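Local coordinates for protein HIRA (Homo sapiens, PDB 5YJE) that cooperates with the chaperone ASF1A to promote replication-independent chromatin assembly and takes part in the periodic repression of histone genes, at residues I96-G101 and S133-L138; T141-M146 and D158-V163; A152-W157 and V164-E169. All coordinates share one frame; numbering follows the deposited sequence.

Contact 1: I96-G101 and S133-L138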
ATOM      1  N   ILE B  96     -22.533 -18.125 -13.192  1.00 38.97           N
ATOM      2  CA  ILE B  96     -22.157 -17.992 -11.790  1.00 42.37           C
ATOM      3  C   ILE B  96     -21.685 -19.345 -11.259  1.00 42.93           C
ATOM      4  O   ILE B  96     -22.418 -20.339 -11.321  1.00 43.77           O
ATOM      5  CB  ILE B  96     -23.325 -17.443 -10.961  1.00 37.92           C
ATOM      6  CG1 ILE B  96     -23.719 -16.061 -11.495  1.00 40.99           C
ATOM      7  CG2 ILE B  96     -22.937 -17.379  -9.473  1.00 38.93           C
ATOM      8  CD1 ILE B  96     -25.120 -15.611 -11.117  1.00 41.15           C
ATOM      9  N   LEU B  97     -20.453 -19.377 -10.739  1.00 42.58           N
ATOM     10  CA  LEU B  97     -19.814 -20.570 -10.194  1.00 38.02           C
ATOM     11  C   LEU B  97     -20.051 -20.710  -8.698  1.00 39.37           C
ATOM     12  O   LEU B  97     -20.383 -21.802  -8.224  1.00 41.38           O
ATOM     13  CB  LEU B  97     -18.314 -20.542 -10.482  1.00 42.14           C
ATOM     14  CG  LEU B  97     -17.914 -20.683 -11.942  1.00 44.96           C
ATOM     15  CD1 LEU B  97     -16.380 -20.512 -12.160  1.00 34.03           C
ATOM     16  CD2 LEU B  97     -18.426 -22.044 -12.458  1.00 41.11           C
ATOM     17  N   THR B  98     -19.892 -19.631  -7.930  1.00 38.66           N
ATOM     18  CA  THR B  98     -20.231 -19.743  -6.513  1.00 35.40           C
ATOM     19  C   THR B  98     -20.702 -18.385  -6.033  1.00 37.17           C
ATOM     20  O   THR B  98     -20.699 -17.408  -6.780  1.00 38.64           O
ATOM     21  CB  THR B  98     -19.054 -20.286  -5.653  1.00 41.55           C
ATOM     22  OG1 THR B  98     -19.474 -20.410  -4.290  1.00 40.98           O
ATOM     23  CG2 THR B  98     -17.817 -19.364  -5.661  1.00 35.39           C
ATOM     24  N   ALA B  99     -21.082 -18.319  -4.763  1.00 38.92           N
ATOM     25  CA  ALA B  99     -21.670 -17.102  -4.234  1.00 42.26           C
ATOM     26  C   ALA B  99     -21.494 -17.076  -2.723  1.00 39.64           C
ATOM     27  O   ALA B  99     -21.289 -18.110  -2.089  1.00 42.93           O
ATOM     28  CB  ALA B  99     -23.154 -16.997  -4.620  1.00 37.02           C
ATOM     29  N   ALA B 100     -21.568 -15.873  -2.153  1.00 42.48           N
ATOM     30  CA  ALA B 100     -21.546 -15.689  -0.703  1.00 41.07           C
ATOM     31  C   ALA B 100     -22.301 -14.404  -0.392  1.00 44.03           C
ATOM     32  O   ALA B 100     -22.644 -13.637  -1.293  1.00 48.52           O
ATOM     33  CB  ALA B 100     -20.112 -15.654  -0.152  1.00 39.90           C
ATOM     34  N   GLY B 101     -22.576 -14.172   0.885  1.00 48.02           N
ATOM     35  CA  GLY B 101     -23.361 -13.012   1.258  1.00 46.34           C
ATOM     36  C   GLY B 101     -23.390 -12.800   2.754  1.00 53.88           C
ATOM     37  O   GLY B 101     -23.174 -13.726   3.543  1.00 48.01           O
ATOM     38  N   SER B 133      -6.821 -15.480 -10.982  1.00 47.43           N
ATOM     39  CA  SER B 133      -7.033 -16.862 -11.388  1.00 46.65           C
ATOM     40  C   SER B 133      -8.464 -17.224 -11.013  1.00 43.76           C
ATOM     41  O   SER B 133      -9.151 -16.424 -10.361  1.00 42.37           O
ATOM     42  CB  SER B 133      -5.999 -17.806 -10.723  1.00 46.70           C
ATOM     43  OG  SER B 133      -6.226 -17.984  -9.350  1.00 44.15           O
ATOM     44  N   PRO B 134      -8.965 -18.402 -11.433  1.00 42.97           N
ATOM     45  CA  PRO B 134     -10.381 -18.720 -11.157  1.00 39.04           C
ATOM     46  C   PRO B 134     -10.672 -18.801  -9.670  1.00 41.56           C
ATOM     47  O   PRO B 134      -9.810 -19.145  -8.853  1.00 47.14           O
ATOM     48  CB  PRO B 134     -10.602 -20.081 -11.837  1.00 37.97           C
ATOM     49  CG  PRO B 134      -9.564 -20.152 -12.905  1.00 41.22           C
ATOM     50  CD  PRO B 134      -8.352 -19.400 -12.331  1.00 39.99           C
ATOM     51  N   ILE B 135     -11.907 -18.446  -9.325  1.00 39.62           N
ATOM     52  CA  ILE B 135     -12.365 -18.527  -7.949  1.00 39.56           C
ATOM     53  C   ILE B 135     -12.292 -19.970  -7.441  1.00 43.30           C
ATOM     54  O   ILE B 135     -12.416 -20.943  -8.204  1.00 44.40           O
ATOM     55  CB  ILE B 135     -13.805 -17.994  -7.833  1.00 37.31           C
ATOM     56  CG1 ILE B 135     -14.192 -17.779  -6.362  1.00 35.45           C
ATOM     57  CG2 ILE B 135     -14.819 -18.955  -8.608  1.00 40.83           C
ATOM     58  CD1 ILE B 135     -13.356 -16.724  -5.646  1.00 38.76           C
ATOM     59  N   SER B 136     -12.086 -20.102  -6.134  1.00 37.44           N
ATOM     60  CA  SER B 136     -12.304 -21.350  -5.416  1.00 42.90           C
ATOM     61  C   SER B 136     -13.393 -21.185  -4.363  1.00 40.28           C
ATOM     62  O   SER B 136     -14.399 -21.886  -4.423  1.00 42.66           O
ATOM     63  CB  SER B 136     -10.988 -21.857  -4.781  1.00 42.67           C
ATOM     64  OG  SER B 136     -11.151 -23.170  -4.248  1.00 40.16           O
ATOM     65  N   THR B 137     -13.250 -20.244  -3.435  1.00 39.17           N
ATOM     66  CA  THR B 137     -14.288 -19.974  -2.457  1.00 38.81           C
ATOM     67  C   THR B 137     -14.429 -18.478  -2.208  1.00 39.24           C
ATOM     68  O   THR B 137     -13.497 -17.693  -2.401  1.00 36.34           O
ATOM     69  CB  THR B 137     -14.012 -20.675  -1.097  1.00 42.01           C
ATOM     70  OG1 THR B 137     -12.715 -20.286  -0.609  1.00 43.61           O
ATOM     71  CG2 THR B 137     -14.126 -22.211  -1.226  1.00 33.05           C
ATOM     72  N   LEU B 138     -15.614 -18.116  -1.736  1.00 39.89           N
ATOM     73  CA  LEU B 138     -15.978 -16.769  -1.349  1.00 40.00           C
ATOM     74  C   LEU B 138     -16.461 -16.774   0.087  1.00 39.54           C
ATOM     75  O   LEU B 138     -17.136 -17.707   0.524  1.00 41.30           O
ATOM     76  CB  LEU B 138     -17.108 -16.195  -2.250  1.00 38.53           C
ATOM     77  CG  LEU B 138     -16.781 -15.757  -3.672  1.00 43.18           C
ATOM     78  CD1 LEU B 138     -18.046 -15.264  -4.431  1.00 39.02           C
ATOM     79  CD2 LEU B 138     -15.689 -14.669  -3.654  1.00 39.37           C
TER
HETATM   80  O   HOH W   1     -17.654 -20.373  -1.855  1.00 47.58           O
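Leu138 laid against Thr98, Ala99 and Ala100 illustrates how two neighbouring sheets can meet without a direct hydrogen bond between their strands. The strands 96-101 and 135-138 run in nearly the same direction, 21° apart, with 6.5 Å between their axes. Each is the first and outermost strand of its own four-stranded antiparallel meander, an arrangement reminiscent of adjacent blades in a beta-propeller and consistent with the relationship of this family to beta-propeller proteins.

Leu138 begins with CB 3.7 Å from Ala100 CB. With chi1 at -74°, CG stands beside the backbone N, and there it lies 4.2 Å from Thr98 CG2. Of the two tips, CD1 reaches the backbone of the partner strand, 4.1 Å from Ala99 CA and as far from Thr98 O, whereas CD2 packs on Met146 O of the adjoining strand.

Further toward the N terminus, Ile135 crosses Thr98 at about a right angle, CG1 4.0 Å from Thr98 CG2, while its CG2 branch meets Leu97 CD1 as the Leu97 and Ile135 side chains slide past each other in opposite directions. Leu97 and Thr98 form a classic bulge against Ala109, and both point their CB atoms at strand 135-138.

The polar branch of Thr98, OG1, instead shares a water with the backbone of Leu138; the water lies 3.0 Å from Thr98 OG1 and accepts from Leu138 N. An amide at the edge of one sheet thus finds its acceptor in a solvent bridge, while the direct contact is van der Waals packing, mostly of aliphatic carbons, some of it against backbone atoms.

Contact 2: T141-M146 and D158-V163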
ATOM      1  N   THR B 141     -18.245 -11.081   5.447  1.00 43.03           N
ATOM      2  CA  THR B 141     -18.557 -10.678   6.803  1.00 43.80           C
ATOM      3  C   THR B 141     -18.822  -9.192   6.712  1.00 45.34           C
ATOM      4  O   THR B 141     -17.920  -8.433   6.348  1.00 46.01           O
ATOM      5  CB  THR B 141     -17.392 -10.966   7.758  1.00 44.72           C
ATOM      6  OG1 THR B 141     -17.064 -12.358   7.730  1.00 43.09           O
ATOM      7  CG2 THR B 141     -17.735 -10.553   9.185  1.00 46.57           C
ATOM      8  N   GLY B 142     -20.044  -8.777   7.011  1.00 46.52           N
ATOM      9  CA  GLY B 142     -20.362  -7.375   6.802  1.00 46.38           C
ATOM     10  C   GLY B 142     -20.049  -6.964   5.376  1.00 45.03           C
ATOM     11  O   GLY B 142     -20.437  -7.628   4.408  1.00 47.41           O
ATOM     12  N   SER B 143     -19.309  -5.881   5.231  1.00 44.75           N
ATOM     13  CA  SER B 143     -18.961  -5.354   3.918  1.00 44.68           C
ATOM     14  C   SER B 143     -17.620  -5.862   3.409  1.00 45.04           C
ATOM     15  O   SER B 143     -17.091  -5.313   2.433  1.00 44.38           O
ATOM     16  CB  SER B 143     -18.959  -3.827   3.961  1.00 50.85           C
ATOM     17  OG  SER B 143     -20.204  -3.357   4.457  1.00 60.86           O
ATOM     18  N   TYR B 144     -17.048  -6.875   4.058  1.00 49.08           N
ATOM     19  CA  TYR B 144     -15.788  -7.461   3.633  1.00 41.72           C
ATOM     20  C   TYR B 144     -16.056  -8.677   2.756  1.00 43.92           C
ATOM     21  O   TYR B 144     -16.833  -9.568   3.128  1.00 41.52           O
ATOM     22  CB  TYR B 144     -14.926  -7.834   4.842  1.00 47.16           C
ATOM     23  CG  TYR B 144     -14.443  -6.632   5.647  1.00 45.03           C
ATOM     24  CD1 TYR B 144     -13.384  -5.845   5.200  1.00 43.62           C
ATOM     25  CD2 TYR B 144     -15.049  -6.288   6.856  1.00 45.39           C
ATOM     26  CE1 TYR B 144     -12.934  -4.734   5.953  1.00 48.64           C
ATOM     27  CE2 TYR B 144     -14.618  -5.176   7.600  1.00 45.12           C
ATOM     28  CZ  TYR B 144     -13.561  -4.411   7.148  1.00 46.67           C
ATOM     29  OH  TYR B 144     -13.138  -3.333   7.900  1.00 48.75           O
ATOM     30  N   VAL B 145     -15.427  -8.696   1.587  1.00 42.64           N
ATOM     31  CA  VAL B 145     -15.525  -9.795   0.641  1.00 37.53           C
ATOM     32  C   VAL B 145     -14.142 -10.392   0.496  1.00 36.11           C
ATOM     33  O   VAL B 145     -13.169  -9.669   0.256  1.00 37.53           O
ATOM     34  CB  VAL B 145     -16.071  -9.337  -0.729  1.00 40.88           C
ATOM     35  CG1 VAL B 145     -16.067 -10.507  -1.723  1.00 36.60           C
ATOM     36  CG2 VAL B 145     -17.483  -8.778  -0.571  1.00 37.08           C
ATOM     37  N   MET B 146     -14.057 -11.705   0.649  1.00 41.03           N
ATOM     38  CA  MET B 146     -12.806 -12.440   0.567  1.00 40.21           C
ATOM     39  C   MET B 146     -12.911 -13.459  -0.561  1.00 37.95           C
ATOM     40  O   MET B 146     -13.863 -14.233  -0.616  1.00 38.44           O
ATOM     41  CB  MET B 146     -12.490 -13.126   1.899  1.00 38.11           C
ATOM     42  CG  MET B 146     -11.212 -13.945   1.869  1.00 43.78           C
ATOM     43  SD  MET B 146     -10.671 -14.599   3.479  1.00 46.54           S
ATOM     44  CE  MET B 146     -11.876 -15.818   3.905  1.00 39.00           C
ATOM     45  N   ASP B 158     -12.878  -4.215   1.333  1.00 46.10           N
ATOM     46  CA  ASP B 158     -13.919  -3.502   2.058  1.00 49.76           C
ATOM     47  C   ASP B 158     -14.790  -2.865   0.985  1.00 47.15           C
ATOM     48  O   ASP B 158     -14.435  -1.828   0.427  1.00 47.97           O
ATOM     49  CB  ASP B 158     -13.284  -2.477   2.996  1.00 44.33           C
ATOM     50  CG  ASP B 158     -14.297  -1.670   3.784  1.00 50.30           C
ATOM     51  OD1 ASP B 158     -15.485  -1.597   3.406  1.00 54.58           O
ATOM     52  OD2 ASP B 158     -13.882  -1.048   4.779  1.00 58.97           O
ATOM     53  N   VAL B 159     -15.925  -3.486   0.657  1.00 49.90           N
ATOM     54  CA  VAL B 159     -16.704  -2.909  -0.442  1.00 54.15           C
ATOM     55  C   VAL B 159     -17.423  -1.644   0.007  1.00 54.54           C
ATOM     56  O   VAL B 159     -17.767  -0.808  -0.831  1.00 59.36           O
ATOM     57  CB  VAL B 159     -17.711  -3.907  -1.057  1.00 48.18           C
ATOM     58  CG1 VAL B 159     -16.988  -5.148  -1.574  1.00 44.92           C
ATOM     59  CG2 VAL B 159     -18.764  -4.269  -0.064  1.00 43.28           C
ATOM     60  N   HIS B 160     -17.644  -1.468   1.310  1.00 57.06           N
ATOM     61  CA  HIS B 160     -18.229  -0.221   1.786  1.00 58.52           C
ATOM     62  C   HIS B 160     -17.286   0.948   1.548  1.00 58.43           C
ATOM     63  O   HIS B 160     -17.673   1.952   0.941  1.00 60.35           O
ATOM     64  CB  HIS B 160     -18.587  -0.325   3.266  1.00 67.26           C
ATOM     65  CG  HIS B 160     -19.319   0.872   3.793  1.00 73.48           C
ATOM     66  ND1 HIS B 160     -20.652   1.108   3.524  1.00 71.08           N
ATOM     67  CD2 HIS B 160     -18.905   1.898   4.578  1.00 69.14           C
ATOM     68  CE1 HIS B 160     -21.026   2.228   4.119  1.00 72.82           C
ATOM     69  NE2 HIS B 160     -19.985   2.727   4.764  1.00 73.69           N
ATOM     70  N   ARG B 161     -16.036   0.836   2.014  1.00 55.12           N
ATOM     71  CA  ARG B 161     -15.057   1.875   1.724  1.00 51.17           C
ATOM     72  C   ARG B 161     -14.498   1.772   0.310  1.00 53.29           C
ATOM     73  O   ARG B 161     -13.906   2.740  -0.178  1.00 56.64           O
ATOM     74  CB  ARG B 161     -13.910   1.835   2.737  1.00 57.91           C
ATOM     75  CG  ARG B 161     -14.321   2.124   4.179  1.00 58.12           C
ATOM     76  CD  ARG B 161     -13.091   2.164   5.115  1.00 62.54           C
ATOM     77  NE  ARG B 161     -13.440   2.360   6.532  1.00 69.76           N
ATOM     78  CZ  ARG B 161     -13.336   1.433   7.492  1.00 74.51           C
ATOM     79  NH1 ARG B 161     -12.875   0.214   7.217  1.00 71.50           N
ATOM     80  NH2 ARG B 161     -13.679   1.730   8.746  1.00 75.28           N
ATOM     81  N   GLN B 162     -14.685   0.635  -0.359  1.00 53.10           N
ATOM     82  CA  GLN B 162     -14.149   0.407  -1.706  1.00 52.86           C
ATOM     83  C   GLN B 162     -12.622   0.476  -1.723  1.00 47.86           C
ATOM     84  O   GLN B 162     -12.006   1.004  -2.652  1.00 44.81           O
ATOM     85  CB  GLN B 162     -14.751   1.373  -2.727  1.00 49.46           C
ATOM     86  CG  GLN B 162     -16.247   1.297  -2.820  1.00 53.00           C
ATOM     87  CD  GLN B 162     -16.796   2.352  -3.754  1.00 63.88           C
ATOM     88  OE1 GLN B 162     -16.039   3.139  -4.342  1.00 65.88           O
ATOM     89  NE2 GLN B 162     -18.111   2.365  -3.920  1.00 59.78           N
ATOM     90  N   VAL B 163     -11.994  -0.107  -0.712  1.00 50.96           N
ATOM     91  CA  VAL B 163     -10.544  -0.180  -0.677  1.00 50.65           C
ATOM     92  C   VAL B 163     -10.164  -1.643  -0.503  1.00 43.11           C
ATOM     93  O   VAL B 163     -10.930  -2.432   0.055  1.00 44.62           O
ATOM     94  CB  VAL B 163      -9.966   0.724   0.441  1.00 48.31           C
ATOM     95  CG1 VAL B 163     -10.276   0.157   1.804  1.00 44.97           C
ATOM     96  CG2 VAL B 163      -8.474   0.958   0.241  1.00 54.85           C
TER
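Ser143 and Val159 are joined by the one backbone hydrogen bond between two tight turns, a type II' beta turn from Thr141 to Tyr144 and the bulged turn that follows strand 153-158. Both sit at the same end of a single antiparallel meander. Val159 N donates to Ser143 O over 2.8 Å, and beside it Tyr144 and Asp158 form a non-hydrogen-bonded pair.

The apolar contacts flank this bond. Val145 CG2 meets Val159 CG1 at 3.8 Å on the side covered by Val105 of strand 105-110, and Ser143 CB approaches His160 CB to 3.6 Å. The Tyr144 ring meets the stem of Asp158 obliquely, with CE1 3.7 Å from Asp158 CB and the ring and carboxylate planes 52° apart.

Charge and polarity gather at the carboxylate. Asp158 OD2 pairs with Arg161 NH1 in a salt bridge of 2.9 Å whose hydrogen bond is weak in angle, and the guanidinium presents its edge to Tyr144 OH. In an Asx motif that pins the turn, Arg161 N gives a straight bond to the other oxygen, Asp158 OD1, at 2.9 Å and arrives from above the carboxylate plane, 64° out of it.

Contact 3: A152-W157 and V164-E169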
ATOM      1  N   ALA B 152      -4.299 -20.287  -5.170  1.00 42.56           N
ATOM      2  CA  ALA B 152      -4.110 -20.162  -3.735  1.00 44.96           C
ATOM      3  C   ALA B 152      -3.626 -18.761  -3.340  1.00 45.36           C
ATOM      4  O   ALA B 152      -2.743 -18.603  -2.495  1.00 50.18           O
ATOM      5  CB  ALA B 152      -3.175 -21.248  -3.202  1.00 50.70           C
ATOM      6  N   THR B 153      -4.210 -17.740  -3.948  1.00 46.38           N
ATOM      7  CA  THR B 153      -4.113 -16.377  -3.453  1.00 45.93           C
ATOM      8  C   THR B 153      -5.401 -15.991  -2.736  1.00 43.06           C
ATOM      9  O   THR B 153      -6.478 -16.539  -2.989  1.00 39.71           O
ATOM     10  CB  THR B 153      -3.846 -15.375  -4.585  1.00 46.16           C
ATOM     11  OG1 THR B 153      -4.946 -15.403  -5.495  1.00 50.93           O
ATOM     12  CG2 THR B 153      -2.563 -15.710  -5.322  1.00 42.98           C
ATOM     13  N   LEU B 154      -5.276 -15.014  -1.852  1.00 41.16           N
ATOM     14  CA  LEU B 154      -6.357 -14.597  -0.979  1.00 41.56           C
ATOM     15  C   LEU B 154      -6.491 -13.091  -1.112  1.00 43.54           C
ATOM     16  O   LEU B 154      -5.481 -12.373  -1.083  1.00 45.42           O
ATOM     17  CB  LEU B 154      -6.045 -14.994   0.480  1.00 45.07           C
ATOM     18  CG  LEU B 154      -7.098 -14.791   1.581  1.00 47.67           C
ATOM     19  CD1 LEU B 154      -6.738 -15.678   2.771  1.00 54.70           C
ATOM     20  CD2 LEU B 154      -7.252 -13.364   2.041  1.00 46.40           C
ATOM     21  N   SER B 155      -7.718 -12.612  -1.265  1.00 40.87           N
ATOM     22  CA  SER B 155      -7.969 -11.180  -1.358  1.00 38.33           C
ATOM     23  C   SER B 155      -9.126 -10.807  -0.451  1.00 38.74           C
ATOM     24  O   SER B 155     -10.059 -11.591  -0.239  1.00 40.44           O
ATOM     25  CB  SER B 155      -8.299 -10.726  -2.778  1.00 39.23           C
ATOM     26  OG  SER B 155      -7.207 -10.883  -3.659  1.00 48.98           O
ATOM     27  N   VAL B 156      -9.042  -9.612   0.116  1.00 36.58           N
ATOM     28  CA  VAL B 156     -10.115  -9.079   0.943  1.00 38.25           C
ATOM     29  C   VAL B 156     -10.330  -7.637   0.528  1.00 39.31           C
ATOM     30  O   VAL B 156      -9.376  -6.860   0.414  1.00 41.33           O
ATOM     31  CB  VAL B 156      -9.825  -9.166   2.456  1.00 41.04           C
ATOM     32  CG1 VAL B 156     -11.014  -8.632   3.260  1.00 39.06           C
ATOM     33  CG2 VAL B 156      -9.491 -10.602   2.867  1.00 38.20           C
ATOM     34  N   TRP B 157     -11.580  -7.292   0.271  1.00 44.35           N
ATOM     35  CA  TRP B 157     -11.958  -5.934  -0.054  1.00 40.93           C
ATOM     36  C   TRP B 157     -13.008  -5.469   0.933  1.00 42.57           C
ATOM     37  O   TRP B 157     -13.882  -6.242   1.346  1.00 40.19           O
ATOM     38  CB  TRP B 157     -12.496  -5.828  -1.473  1.00 35.61           C
ATOM     39  CG  TRP B 157     -11.513  -6.166  -2.533  1.00 35.05           C
ATOM     40  CD1 TRP B 157     -10.585  -5.332  -3.099  1.00 34.30           C
ATOM     41  CD2 TRP B 157     -11.385  -7.427  -3.201  1.00 35.35           C
ATOM     42  NE1 TRP B 157      -9.872  -6.005  -4.070  1.00 34.00           N
ATOM     43  CE2 TRP B 157     -10.345  -7.293  -4.153  1.00 38.23           C
ATOM     44  CE3 TRP B 157     -12.048  -8.650  -3.090  1.00 34.03           C
ATOM     45  CZ2 TRP B 157      -9.954  -8.341  -4.980  1.00 33.64           C
ATOM     46  CZ3 TRP B 157     -11.661  -9.697  -3.912  1.00 34.02           C
ATOM     47  CH2 TRP B 157     -10.628  -9.535  -4.846  1.00 41.17           C
ATOM     48  N   VAL B 164      -9.009  -2.026  -1.048  1.00 44.61           N
ATOM     49  CA  VAL B 164      -8.508  -3.377  -0.819  1.00 41.30           C
ATOM     50  C   VAL B 164      -8.032  -3.474   0.619  1.00 46.86           C
ATOM     51  O   VAL B 164      -7.457  -2.519   1.165  1.00 47.62           O
ATOM     52  CB  VAL B 164      -7.376  -3.728  -1.803  1.00 44.66           C
ATOM     53  CG1 VAL B 164      -6.211  -2.721  -1.681  1.00 42.54           C
ATOM     54  CG2 VAL B 164      -6.887  -5.151  -1.572  1.00 35.86           C
ATOM     55  N   VAL B 165      -8.313  -4.600   1.261  1.00 43.02           N
ATOM     56  CA  VAL B 165      -7.783  -4.878   2.585  1.00 42.36           C
ATOM     57  C   VAL B 165      -6.595  -5.817   2.513  1.00 43.89           C
ATOM     58  O   VAL B 165      -5.546  -5.553   3.098  1.00 42.23           O
ATOM     59  CB  VAL B 165      -8.885  -5.443   3.499  1.00 43.76           C
ATOM     60  CG1 VAL B 165      -8.302  -5.802   4.837  1.00 38.70           C
ATOM     61  CG2 VAL B 165     -10.013  -4.438   3.635  1.00 39.78           C
ATOM     62  N   VAL B 166      -6.738  -6.912   1.772  1.00 41.35           N
ATOM     63  CA  VAL B 166      -5.657  -7.860   1.552  1.00 39.07           C
ATOM     64  C   VAL B 166      -5.514  -8.059   0.050  1.00 42.23           C
ATOM     65  O   VAL B 166      -6.476  -8.464  -0.618  1.00 43.27           O
ATOM     66  CB  VAL B 166      -5.922  -9.206   2.249  1.00 42.34           C
ATOM     67  CG1 VAL B 166      -4.734 -10.122   2.066  1.00 38.62           C
ATOM     68  CG2 VAL B 166      -6.244  -9.006   3.730  1.00 39.35           C
ATOM     69  N   LYS B 167      -4.315  -7.816  -0.474  1.00 43.94           N
ATOM     70  CA  LYS B 167      -4.053  -7.828  -1.911  1.00 45.60           C
ATOM     71  C   LYS B 167      -3.345  -9.121  -2.301  1.00 45.68           C
ATOM     72  O   LYS B 167      -2.124  -9.223  -2.178  1.00 52.31           O
ATOM     73  CB  LYS B 167      -3.228  -6.603  -2.304  1.00 39.80           C
ATOM     74  CG  LYS B 167      -2.747  -6.580  -3.756  1.00 45.98           C
ATOM     75  CD  LYS B 167      -3.897  -6.468  -4.727  1.00 51.83           C
ATOM     76  CE  LYS B 167      -3.427  -6.370  -6.188  1.00 61.48           C
ATOM     77  NZ  LYS B 167      -2.617  -5.152  -6.469  1.00 57.41           N
ATOM     78  N   GLU B 168      -4.115 -10.095  -2.785  1.00 43.81           N
ATOM     79  CA  GLU B 168      -3.608 -11.314  -3.440  1.00 50.13           C
ATOM     80  C   GLU B 168      -2.411 -11.947  -2.711  1.00 48.81           C
ATOM     81  O   GLU B 168      -1.346 -12.161  -3.287  1.00 46.04           O
ATOM     82  CB  GLU B 168      -3.233 -11.036  -4.899  1.00 50.17           C
ATOM     83  CG  GLU B 168      -4.402 -11.006  -5.876  1.00 59.02           C
ATOM     84  CD  GLU B 168      -4.325  -9.832  -6.855  1.00 67.86           C
ATOM     85  OE1 GLU B 168      -5.262  -9.002  -6.838  1.00 75.97           O
ATOM     86  OE2 GLU B 168      -3.332  -9.731  -7.629  1.00 63.30           O
ATOM     87  N   GLU B 169      -2.608 -12.278  -1.438  1.00 50.43           N
ATOM     88  CA  GLU B 169      -1.549 -12.913  -0.654  1.00 48.00           C
ATOM     89  C   GLU B 169      -1.517 -14.396  -0.945  1.00 39.99           C
ATOM     90  O   GLU B 169      -2.532 -15.080  -0.795  1.00 41.87           O
ATOM     91  CB  GLU B 169      -1.759 -12.688   0.837  1.00 43.01           C
ATOM     92  CG  GLU B 169      -1.532 -11.265   1.208  1.00 47.19           C
ATOM     93  CD  GLU B 169      -0.085 -10.823   0.977  1.00 50.25           C
ATOM     94  OE1 GLU B 169       0.851 -11.593   1.298  1.00 55.26           O
ATOM     95  OE2 GLU B 169       0.104  -9.693   0.490  1.00 53.55           O
TER
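Val156 and Val166 face each other on one side of the paired strands, their CG2 methyls 3.7 Å apart and their side chains crossing at a slant. On the same side Leu154 sends CD2 to within 4.1 Å of Val166 CG1, so that Val166 lies against two residues of the opposite strand, one per methyl. Val156 spreads its branches likewise: CG1, anti to the backbone N (chi1 -178°), turns to Val165 CB, while CG2 takes Val166. Phe205 and Pro193 of the next sheet cover Val166 from beyond.

On the other face Trp157 meets Val164 at a slant, through its CD1 corner, which lies 3.8 Å from Val164 CB. Ser155 CB sits over one face of the indole, displaced toward the rim. The indole NE1 looks outward to Leu209 O of a second subunit, which places this face at an interface of the trimer.

The hairpin holding these groups, strands 153-158 and 163-170, is antiparallel but twice bulged. In the classic bulge, Val165 and Val166 both oppose Val156, whose O accepts from Val165 N at 2.6 Å and from Val166 N at 3.0 Å, both donors lying on the same face of the carbonyl plane. In the G1 bulge, Glu168 and Glu169 oppose Leu154; Glu168 has a positive phi (+44°), as the first residue of such a bulge does, and its N makes a weak bond to Ser155 OG, while Leu154 and Glu169 exchange two backbone bonds.

The CB of Lys167 is directed away from strand 153-157; at the tip, NZ forms a salt bridge with Glu169 OE2 of the second subunit and a hydrogen bond with Ser210 OG of that subunit.

Overall arrangement
After the sheet of strands 49-53 to 86-92, strand 96-101 opens the next antiparallel meander, and contact 1 closes a loop of 31 residues by setting it beside strand 135-141, which opens the one after it. Contacts 2 and 3 both come after contact 1 has closed, within the sheet of strands 135-141 to 163-170. Contact 2 begins at 141-146, contact 3 at 152-157; their partners 158-163 and 164-169 then come in the same order, so the two loops cross instead of nesting. The bond between Val145 O and Trp157 N fastens contact 2 to contact 3. Contact 1 thus joins sheet to sheet, contact 2 joins turns within a sheet, and contact 3 closes a hairpin. Contacts 2 and 3 both touch the second subunit.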